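Local coordinates for membrane lipoprotein TpN32 (Treponema pallidum, PDB 1XS5), which probably serves as the L-methionine-binding lipoprotein of a transport system, holding the free amino acid between the two lobes of a periplasmic-binding-protein fold, at residues Gly8-Pro13 and Asn171-Ile176; His81-Ala86 and Gly235-Ala240; Ala15-Ile20 and Thr226-Arg231. One frame throughout, in Å; residues are numbered along the deposited sequence. Where two conformers were deposited one is given.

Contact 1: Gly8-Pro13 and Asn171-Ile176. With MET (methionine), chain B.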
loop_
_atom_site.group_PDB
_atom_site.type_symbol
_atom_site.label_atom_id
_atom_site.label_comp_id
_atom_site.label_asym_id
_atom_site.label_seq_id
_atom_site.Cartn_x
_atom_site.Cartn_y
_atom_site.Cartn_z
ATOM N N GLY A 8 -0.415 12.157 8.690
ATOM C CA GLY A 8 -0.645 10.831 9.264
ATOM C C GLY A 8 0.137 9.752 8.528
ATOM O O GLY A 8 0.226 9.767 7.280
ATOM N N VAL A 9 0.723 8.829 9.285
ATOM C CA VAL A 9 1.490 7.716 8.670
ATOM C C VAL A 9 1.095 6.437 9.422
ATOM O O VAL A 9 0.667 6.510 10.572
ATOM C CB VAL A 9 3.041 7.985 8.785
ATOM C CG1 VAL A 9 3.513 7.755 10.232
ATOM C CG2 VAL A 9 3.817 7.113 7.797
ATOM N N LEU A 10 1.276 5.283 8.775
ATOM C CA LEU A 10 0.969 3.983 9.320
ATOM C C LEU A 10 2.214 3.198 9.708
ATOM O O LEU A 10 2.243 2.545 10.747
ATOM C CB LEU A 10 0.208 3.175 8.250
ATOM C CG LEU A 10 -0.302 1.760 8.530
ATOM C CD1 LEU A 10 -1.366 1.808 9.618
ATOM C CD2 LEU A 10 -0.937 1.226 7.242
ATOM N N SER A 11 3.239 3.239 8.857
ATOM C CA SER A 11 4.436 2.434 9.110
ATOM C C SER A 11 5.548 2.727 8.113
ATOM O O SER A 11 5.464 3.643 7.283
ATOM C CB SER A 11 4.079 0.949 8.915
ATOM O OG SER A 11 3.902 0.663 7.506
ATOM N N GLU A 12 6.590 1.914 8.202
ATOM C CA GLU A 12 7.681 2.009 7.246
ATOM C C GLU A 12 7.057 1.452 5.966
ATOM O O GLU A 12 6.163 0.607 6.032
ATOM C CB GLU A 12 8.837 1.130 7.696
ATOM C CG GLU A 12 9.558 1.691 8.936
ATOM C CD GLU A 12 10.131 3.102 8.716
ATOM O OE1 GLU A 12 10.178 3.559 7.562
ATOM O OE2 GLU A 12 10.549 3.764 9.701
ATOM N N PRO A 13 7.557 1.857 4.793
ATOM C CA PRO A 13 8.666 2.798 4.578
ATOM C C PRO A 13 8.256 4.268 4.576
ATOM O O PRO A 13 9.112 5.162 4.550
ATOM C CB PRO A 13 9.189 2.370 3.216
ATOM C CG PRO A 13 7.854 2.083 2.460
ATOM C CD PRO A 13 7.140 1.220 3.524
ATOM N N ASN A 171 1.095 -6.947 1.320
ATOM C CA ASN A 171 1.466 -5.586 0.882
ATOM C C ASN A 171 2.966 -5.356 1.159
ATOM O O ASN A 171 3.477 -5.766 2.220
ATOM C CB ASN A 171 0.755 -4.488 1.668
ATOM C CG ASN A 171 -0.759 -4.617 1.604
ATOM O OD1 ASN A 171 -1.332 -5.475 2.266
ATOM N ND2 ASN A 171 -1.393 -3.785 0.789
ATOM N N GLY A 172 3.604 -4.598 0.282
ATOM C CA GLY A 172 5.029 -4.346 0.445
ATOM C C GLY A 172 5.412 -3.768 1.799
ATOM O O GLY A 172 6.379 -4.231 2.397
ATOM N N ASN A 173 4.660 -2.793 2.315
ATOM C CA ASN A 173 5.078 -2.226 3.596
ATOM C C ASN A 173 5.135 -3.287 4.690
ATOM O O ASN A 173 6.136 -3.401 5.460
ATOM C CB ASN A 173 4.147 -1.045 4.013
ATOM C CG ASN A 173 2.738 -1.487 4.354
ATOM O OD1 ASN A 173 1.999 -1.997 3.506
ATOM N ND2 ASN A 173 2.353 -1.283 5.615
ATOM N N TYR A 174 4.108 -4.122 4.763
ATOM C CA TYR A 174 4.094 -5.145 5.812
ATOM C C TYR A 174 5.080 -6.267 5.569
ATOM O O TYR A 174 5.616 -6.857 6.536
ATOM C CB TYR A 174 2.677 -5.728 5.973
ATOM C CG TYR A 174 1.751 -4.726 6.593
ATOM C CD1 TYR A 174 2.088 -4.120 7.795
ATOM C CD2 TYR A 174 0.532 -4.398 6.004
ATOM C CE1 TYR A 174 1.233 -3.219 8.415
ATOM C CE2 TYR A 174 -0.339 -3.476 6.613
ATOM C CZ TYR A 174 0.022 -2.900 7.815
ATOM O OH TYR A 174 -0.796 -1.995 8.465
ATOM N N ALA A 175 5.326 -6.574 4.290
ATOM C CA ALA A 175 6.285 -7.635 3.937
ATOM C C ALA A 175 7.698 -7.159 4.370
ATOM O O ALA A 175 8.434 -7.879 5.052
ATOM C CB ALA A 175 6.269 -7.867 2.392
ATOM N N ILE A 176 8.061 -5.936 3.978
ATOM C CA ILE A 176 9.376 -5.381 4.292
ATOM C C ILE A 176 9.598 -5.327 5.806
ATOM O O ILE A 176 10.678 -5.639 6.324
ATOM C CB ILE A 176 9.510 -3.972 3.668
ATOM C CG1 ILE A 176 9.591 -4.085 2.134
ATOM C CG2 ILE A 176 10.720 -3.284 4.225
ATOM C CD1 ILE A 176 9.233 -2.709 1.502
HETATM N N MET B . 1.584 0.593 1.116
HETATM C CA MET B . 0.367 -0.180 0.673
HETATM C C MET B . 0.524 -0.834 -0.717
HETATM O O MET B . 0.184 -2.033 -0.868
HETATM C CB MET B . -0.869 0.745 0.638
HETATM C CG MET B . -2.157 -0.038 0.488
HETATM S SD MET B . -3.645 0.984 0.395
HETATM C CE MET B . -3.847 1.344 2.191
HETATM O OXT MET B . 0.985 -0.131 -1.644
#
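Ser11 and Asn173 face each other with matching first torsions: in each the branch, Ser11 OG or Asn173 CG, sits between the backbone N and the carbonyl carbon (chi1 72° for Ser11). Asn173 ND2 donates to Ser11 OG over 3.1 Å at an N-H...O angle of 159°, with the hydroxyl close to the amide plane. Ser11 OG in turn donates to Glu12 O at 2.7 Å from above the carbonyl plane; with the bond from Asn173, this sets the rotation of the hydroxyl. That carbonyl oxygen lies 3.3 Å from Asn173 CB, and Pro13 CD, after a cis peptide bond, packs on the same carbon. The Asn173 amide nitrogen also lies over the centre of the Tyr174 ring, 3.3 Å above its plane. Here the loop after strand 3-9 meets the first turn of helix 172-177 across the ligand cleft of a periplasmic binding protein. Asn171, at the N-cap position, donates from ND2 to the methionine O at 2.9 Å and almost straight (171°), while Arg115, Glu83 and Asn198 bind the ligand too. Farther along, Leu10 crosses Tyr174 at about a right angle, its CD2 3.4 Å from Tyr174 OH; Tyr40 of helix 40-49 touches both side chains.

Contact 2: His81-Ala86 and Gly235-Ala240. With MET (methionine), chain B.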
loop_
_atom_site.group_PDB
_atom_site.type_symbol
_atom_site.label_atom_id
_atom_site.label_comp_id
_atom_site.label_asym_id
_atom_site.label_seq_id
_atom_site.Cartn_x
_atom_site.Cartn_y
_atom_site.Cartn_z
ATOM N N HIS A 81 5.496 6.807 -4.656
ATOM C CA HIS A 81 6.273 5.604 -4.866
ATOM C C HIS A 81 5.374 4.409 -5.146
ATOM O O HIS A 81 4.172 4.523 -4.978
ATOM C CB HIS A 81 7.145 5.313 -3.644
ATOM C CG HIS A 81 6.400 4.781 -2.438
ATOM N ND1 HIS A 81 6.013 5.581 -1.384
ATOM C CD2 HIS A 81 6.040 3.518 -2.097
ATOM C CE1 HIS A 81 5.451 4.830 -0.444
ATOM N NE2 HIS A 81 5.456 3.575 -0.850
ATOM N N VAL A 82 5.979 3.305 -5.593
ATOM C CA VAL A 82 5.268 2.053 -5.894
ATOM C C VAL A 82 5.866 0.972 -4.987
ATOM O O VAL A 82 7.065 0.977 -4.743
ATOM C CB VAL A 82 5.409 1.615 -7.399
ATOM C CG1 VAL A 82 4.784 2.678 -8.327
ATOM C CG2 VAL A 82 6.885 1.377 -7.763
ATOM N N GLU A 83 5.024 0.087 -4.436
ATOM C CA GLU A 83 5.474 -0.995 -3.536
ATOM C C GLU A 83 4.849 -2.246 -4.171
ATOM O O GLU A 83 3.670 -2.536 -3.899
ATOM C CB GLU A 83 4.779 -0.838 -2.185
ATOM C CG GLU A 83 5.490 -0.326 -1.055
ATOM C CD GLU A 83 4.489 -0.004 0.074
ATOM O OE1 GLU A 83 3.728 -0.896 0.512
ATOM O OE2 GLU A 83 4.459 1.159 0.484
ATOM N N PRO A 84 5.594 -2.990 -4.992
ATOM C CA PRO A 84 4.985 -4.175 -5.601
ATOM C C PRO A 84 4.427 -5.183 -4.617
ATOM O O PRO A 84 5.044 -5.524 -3.580
ATOM C CB PRO A 84 6.115 -4.782 -6.454
ATOM C CG PRO A 84 7.054 -3.593 -6.718
ATOM C CD PRO A 84 7.023 -2.885 -5.357
ATOM N N LEU A 85 3.220 -5.635 -4.954
ATOM C CA LEU A 85 2.519 -6.665 -4.164
ATOM C C LEU A 85 3.024 -8.021 -4.674
ATOM O O LEU A 85 3.157 -8.217 -5.900
ATOM C CB LEU A 85 1.030 -6.576 -4.435
ATOM C CG LEU A 85 0.148 -7.544 -3.657
ATOM C CD1 LEU A 85 0.178 -7.119 -2.186
ATOM C CD2 LEU A 85 -1.265 -7.455 -4.182
ATOM N N ALA A 86 3.297 -8.953 -3.754
ATOM C CA ALA A 86 3.779 -10.275 -4.146
ATOM C C ALA A 86 3.164 -11.407 -3.315
ATOM O O ALA A 86 2.684 -11.169 -2.204
ATOM C CB ALA A 86 5.324 -10.333 -3.964
ATOM N N GLY A 235 13.925 -2.989 -5.916
ATOM C CA GLY A 235 12.777 -2.228 -6.356
ATOM C C GLY A 235 11.571 -2.519 -5.452
ATOM O O GLY A 235 10.424 -2.345 -5.885
ATOM N N GLU A 236 11.811 -2.961 -4.215
ATOM C CA GLU A 236 10.717 -3.257 -3.294
ATOM C C GLU A 236 9.889 -1.988 -3.060
ATOM O O GLU A 236 8.687 -2.062 -2.932
ATOM C CB GLU A 236 11.247 -3.811 -1.977
ATOM C CG GLU A 236 11.963 -5.193 -2.064
ATOM C CD GLU A 236 13.443 -5.112 -2.471
ATOM O OE1 GLU A 236 13.853 -4.080 -3.038
ATOM O OE2 GLU A 236 14.186 -6.094 -2.258
ATOM N N VAL A 237 10.553 -0.835 -2.996
ATOM C CA VAL A 237 9.901 0.459 -2.859
ATOM C C VAL A 237 10.655 1.304 -3.906
ATOM O O VAL A 237 11.869 1.396 -3.841
ATOM C CB VAL A 237 10.109 1.050 -1.464
ATOM C CG1 VAL A 237 9.243 2.320 -1.318
ATOM C CG2 VAL A 237 9.737 0.017 -0.417
ATOM N N ALA A 238 9.953 1.882 -4.875
ATOM C CA ALA A 238 10.630 2.643 -5.923
ATOM C C ALA A 238 9.891 3.928 -6.266
ATOM O O ALA A 238 8.655 3.948 -6.295
ATOM C CB ALA A 238 10.730 1.759 -7.185
ATOM N N PRO A 239 10.635 5.004 -6.591
ATOM C CA PRO A 239 10.008 6.292 -6.940
ATOM C C PRO A 239 8.954 6.093 -8.046
ATOM O O PRO A 239 9.156 5.308 -8.967
ATOM C CB PRO A 239 11.174 7.147 -7.439
ATOM C CG PRO A 239 12.388 6.554 -6.766
ATOM C CD PRO A 239 12.105 5.046 -6.753
ATOM N N ALA A 240 7.839 6.808 -7.954
ATOM C CA ALA A 240 6.781 6.689 -8.933
ATOM C C ALA A 240 7.015 7.585 -10.146
ATOM O O ALA A 240 6.033 8.174 -10.653
ATOM C CB ALA A 240 5.446 7.030 -8.293
HETATM N N MET B . 1.584 0.593 1.116
HETATM C CA MET B . 0.367 -0.180 0.673
HETATM C C MET B . 0.524 -0.834 -0.717
HETATM O O MET B . 0.184 -2.033 -0.868
HETATM C CB MET B . -0.869 0.745 0.638
HETATM C CG MET B . -2.157 -0.038 0.488
HETATM S SD MET B . -3.645 0.984 0.395
HETATM C CE MET B . -3.847 1.344 2.191
HETATM O OXT MET B . 0.985 -0.131 -1.644
HETATM O O HOH W 1 7.382 -4.513 -2.223
#
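His81 and Val237 cross obliquely, with Val237 CG1 coming to 3.5 Å from His81 CD2. The CG1 methyl is anti to its own backbone N (chi1 -172°), which directs it at the imidazole. Within segment 81-86, Glu83 CG lies at the edge of the His81 ring, in plane, and His81 NE2 donates to Glu83 OE2 at 2.9 Å and 173°, although the position of that oxygen is less certain. The other carboxylate oxygen, Glu83 OE1, accepts from the ammonium nitrogen of the bound methionine at 2.7 Å and, weakly, from Asn173 N. The histidine would thus be a second-shell residue that probably helps to orient a first-shell carboxylate, and His14 and Phe56 pack against its ring. In the backbone, the two segments pair as antiparallel strands: Val82 and Ala238 form a hydrogen-bonded pair, Val82 N to Ala238 O 2.8 Å and Ala238 N to Val82 O 3.0 Å. Strand 238-239 is thereby added as the outermost strand beside 74-82 in the six-stranded mixed sheet of one lobe. Val82 and Ala238 send their side chains to one face of it, where Val82 CG2 and Ala238 CB are 3.9 Å apart. Past the paired residues the chains stay close through a CA-H...O contact from Glu83 CA to Glu236 O at 3.4 Å. Pro84 CD sits 3.1 Å from the same Glu236 O, and a water donates to both Pro84 O and Glu236 O, bridging the two carbonyls where segment 81-86 leaves the sheet.

Contact 3: Ala15-Ile20 and Thr226-Arg231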
loop_
_atom_site.group_PDB
_atom_site.type_symbol
_atom_site.label_atom_id
_atom_site.label_comp_id
_atom_site.label_asym_id
_atom_site.label_seq_id
_atom_site.Cartn_x
_atom_site.Cartn_y
_atom_site.Cartn_z
ATOM N N ALA A 15 7.171 6.168 6.828
ATOM C CA ALA A 15 7.653 6.953 7.985
ATOM C C ALA A 15 9.048 7.506 7.747
ATOM O O ALA A 15 9.308 8.668 8.012
ATOM C CB ALA A 15 7.623 6.102 9.260
ATOM N N ARG A 16 9.972 6.668 7.284
ATOM C CA ARG A 16 11.308 7.177 7.000
ATOM C C ARG A 16 11.272 8.275 5.909
ATOM O O ARG A 16 11.989 9.268 6.005
ATOM C CB ARG A 16 12.206 6.007 6.582
ATOM C CG ARG A 16 13.652 6.368 6.540
ATOM C CD ARG A 16 14.148 6.692 7.945
ATOM N NE ARG A 16 15.526 7.173 7.897
ATOM C CZ ARG A 16 16.184 7.682 8.935
ATOM N NH1 ARG A 16 15.582 7.780 10.124
ATOM N NH2 ARG A 16 17.440 8.099 8.778
ATOM N N LEU A 17 10.443 8.096 4.881
ATOM C CA LEU A 17 10.337 9.076 3.802
ATOM C C LEU A 17 9.789 10.419 4.345
ATOM O O LEU A 17 10.167 11.513 3.907
ATOM C CB LEU A 17 9.404 8.529 2.695
ATOM C CG LEU A 17 9.840 7.223 2.014
ATOM C CD1 LEU A 17 8.762 6.766 1.039
ATOM C CD2 LEU A 17 11.180 7.457 1.245
ATOM N N LEU A 18 8.889 10.352 5.316
ATOM C CA LEU A 18 8.352 11.585 5.897
ATOM C C LEU A 18 9.406 12.276 6.782
ATOM O O LEU A 18 9.376 13.496 6.957
ATOM C CB LEU A 18 7.110 11.248 6.722
ATOM C CG LEU A 18 5.874 10.968 5.851
ATOM C CD1 LEU A 18 4.723 10.611 6.764
ATOM C CD2 LEU A 18 5.503 12.152 5.022
ATOM N N GLU A 19 10.307 11.492 7.360
ATOM C CA GLU A 19 11.384 12.047 8.193
ATOM C C GLU A 19 12.382 12.796 7.306
ATOM O O GLU A 19 12.996 13.770 7.738
ATOM C CB GLU A 19 12.143 10.946 8.925
ATOM C CG GLU A 19 11.318 10.244 9.989
ATOM C CD GLU A 19 11.186 11.062 11.286
ATOM O OE1 GLU A 19 11.628 12.252 11.329
ATOM O OE2 GLU A 19 10.646 10.511 12.274
ATOM N N ILE A 20 12.569 12.320 6.079
ATOM C CA ILE A 20 13.483 13.000 5.171
ATOM C C ILE A 20 12.798 14.286 4.749
ATOM O O ILE A 20 13.425 15.349 4.674
ATOM C CB ILE A 20 13.783 12.126 3.923
ATOM C CG1 ILE A 20 14.607 10.911 4.360
ATOM C CG2 ILE A 20 14.513 12.935 2.852
ATOM C CD1 ILE A 20 14.742 9.863 3.277
ATOM N N THR A 226 16.853 9.149 -4.422
ATOM C CA THR A 226 18.176 8.600 -4.209
ATOM C C THR A 226 18.131 7.601 -3.089
ATOM O O THR A 226 18.672 6.497 -3.203
ATOM C CB THR A 226 19.144 9.746 -3.923
ATOM O OG1 THR A 226 19.303 10.494 -5.136
ATOM C CG2 THR A 226 20.487 9.237 -3.411
ATOM N N TYR A 227 17.476 7.978 -1.997
ATOM C CA TYR A 227 17.334 7.073 -0.849
ATOM C C TYR A 227 16.647 5.731 -1.208
ATOM O O TYR A 227 17.057 4.658 -0.776
ATOM C CB TYR A 227 16.493 7.747 0.251
ATOM C CG TYR A 227 16.127 6.825 1.407
ATOM C CD1 TYR A 227 17.084 6.385 2.325
ATOM C CD2 TYR A 227 14.814 6.381 1.570
ATOM C CE1 TYR A 227 16.736 5.528 3.382
ATOM C CE2 TYR A 227 14.462 5.523 2.605
ATOM C CZ TYR A 227 15.405 5.102 3.502
ATOM O OH TYR A 227 15.001 4.255 4.518
ATOM N N LEU A 228 15.568 5.807 -1.971
ATOM C CA LEU A 228 14.828 4.600 -2.317
ATOM C C LEU A 228 15.661 3.646 -3.157
ATOM O O LEU A 228 15.805 2.467 -2.805
ATOM C CB LEU A 228 13.549 4.987 -3.040
ATOM C CG LEU A 228 12.509 5.618 -2.100
ATOM C CD1 LEU A 228 11.272 5.898 -2.899
ATOM C CD2 LEU A 228 12.193 4.668 -0.912
ATOM N N LYS A 229 16.212 4.156 -4.261
ATOM C CA LYS A 229 17.032 3.352 -5.155
ATOM C C LYS A 229 18.169 2.671 -4.421
ATOM O O LYS A 229 18.533 1.527 -4.738
ATOM C CB LYS A 229 17.579 4.217 -6.296
ATOM C CG LYS A 229 16.461 4.745 -7.189
ATOM C CD LYS A 229 16.964 5.824 -8.139
ATOM C CE LYS A 229 15.788 6.600 -8.731
ATOM N NZ LYS A 229 16.218 7.942 -9.256
ATOM N N GLU A 230 18.713 3.343 -3.414
ATOM C CA GLU A 230 19.826 2.757 -2.674
ATOM C C GLU A 230 19.452 1.768 -1.587
ATOM O O GLU A 230 20.187 0.806 -1.359
ATOM C CB GLU A 230 20.713 3.850 -2.061
ATOM C CG GLU A 230 21.645 4.529 -3.068
ATOM C CD GLU A 230 22.676 5.452 -2.408
ATOM O OE1 GLU A 230 23.590 4.935 -1.701
ATOM O OE2 GLU A 230 22.570 6.693 -2.595
ATOM N N ARG A 231 18.329 2.005 -0.903
ATOM C CA ARG A 231 17.923 1.120 0.183
ATOM C C ARG A 231 17.129 -0.107 -0.268
ATOM O O ARG A 231 17.140 -1.130 0.403
ATOM C CB ARG A 231 17.077 1.869 1.211
ATOM C CG ARG A 231 16.883 1.039 2.446
ATOM C CD ARG A 231 15.941 1.661 3.436
ATOM N NE ARG A 231 15.859 0.835 4.647
ATOM C CZ ARG A 231 14.956 0.993 5.616
ATOM N NH1 ARG A 231 14.033 1.951 5.538
ATOM N NH2 ARG A 231 14.971 0.185 6.671
#
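Segments 15-20 and 226-231 are both helical, their axes 11.7 Å apart at closest approach and their N-to-C directions 143° apart, which makes the pair roughly antiparallel. The nearest CA atoms, those of Leu17 and Tyr227, are still 8.6 Å from each other, and no hydrogen bond crosses the gap; side chains bridge it instead. Tyr227 is central. Its CG is anti to the backbone N (chi1 172°), and the ring extends toward helix 14-26, where three residues meet it in different ways. Ile20 CD1 lies over one face as a CH-pi contact, 4.1 Å from the ring centroid and 24° off the normal, displaced toward the rim near CG. Over the opposite face, also toward the rim, stands CB of Arg231 from the tyrosine's own helix. In the conformer given, Leu17 CD2 approaches the edge near the ring plane, 3.8 Å from Tyr227 CD2, and the same methyl meets Leu228 CD2 at 3.7 Å, the two leucines crossing at about a right angle. At the phenol end, Arg16 CG reaches to 3.2 Å from Tyr227 OH, so it is the aliphatic part of the arginine that touches. Arg231 NH1 makes a weak hydrogen bond to that hydroxyl. Leu17 and Ile20 also touch Val224, which extends the interface toward the start of helix 222-231. Helix 14-26 also rests on the sheet: Leu18 packs against Val7 and Val9 of strand 3-9 and Phe56 of strand 54-59, with Leu17 too reaching Phe56, while Leu18 and Glu19 touch Ile34 of strand 30-36.

Contacts 1 and 2 are partly buried, their centres about 7 and 9 Å from the chain centre. Both reach the six-stranded sheet and the bound methionine, which Asn171 and Glu83 bond, and they meet where Asn173 N lies 2.8 Å from Glu83 OE1. Contact 3 is farther out, its centre about 16 Å from the chain centre; without hydrogen bonds between its segments, it relies on apolar and aromatic contacts of buried Leu17, Ile20 and Leu228, with exposed Arg16 and Arg231 beside them. Only contact 2 uses strand pairing. Consecutive strand 3-9 and helix 14-26 tie contact 1 to contact 3; contacts 2 and 3 are joined in reverse order, helix 222-231 preceding strand 238-239.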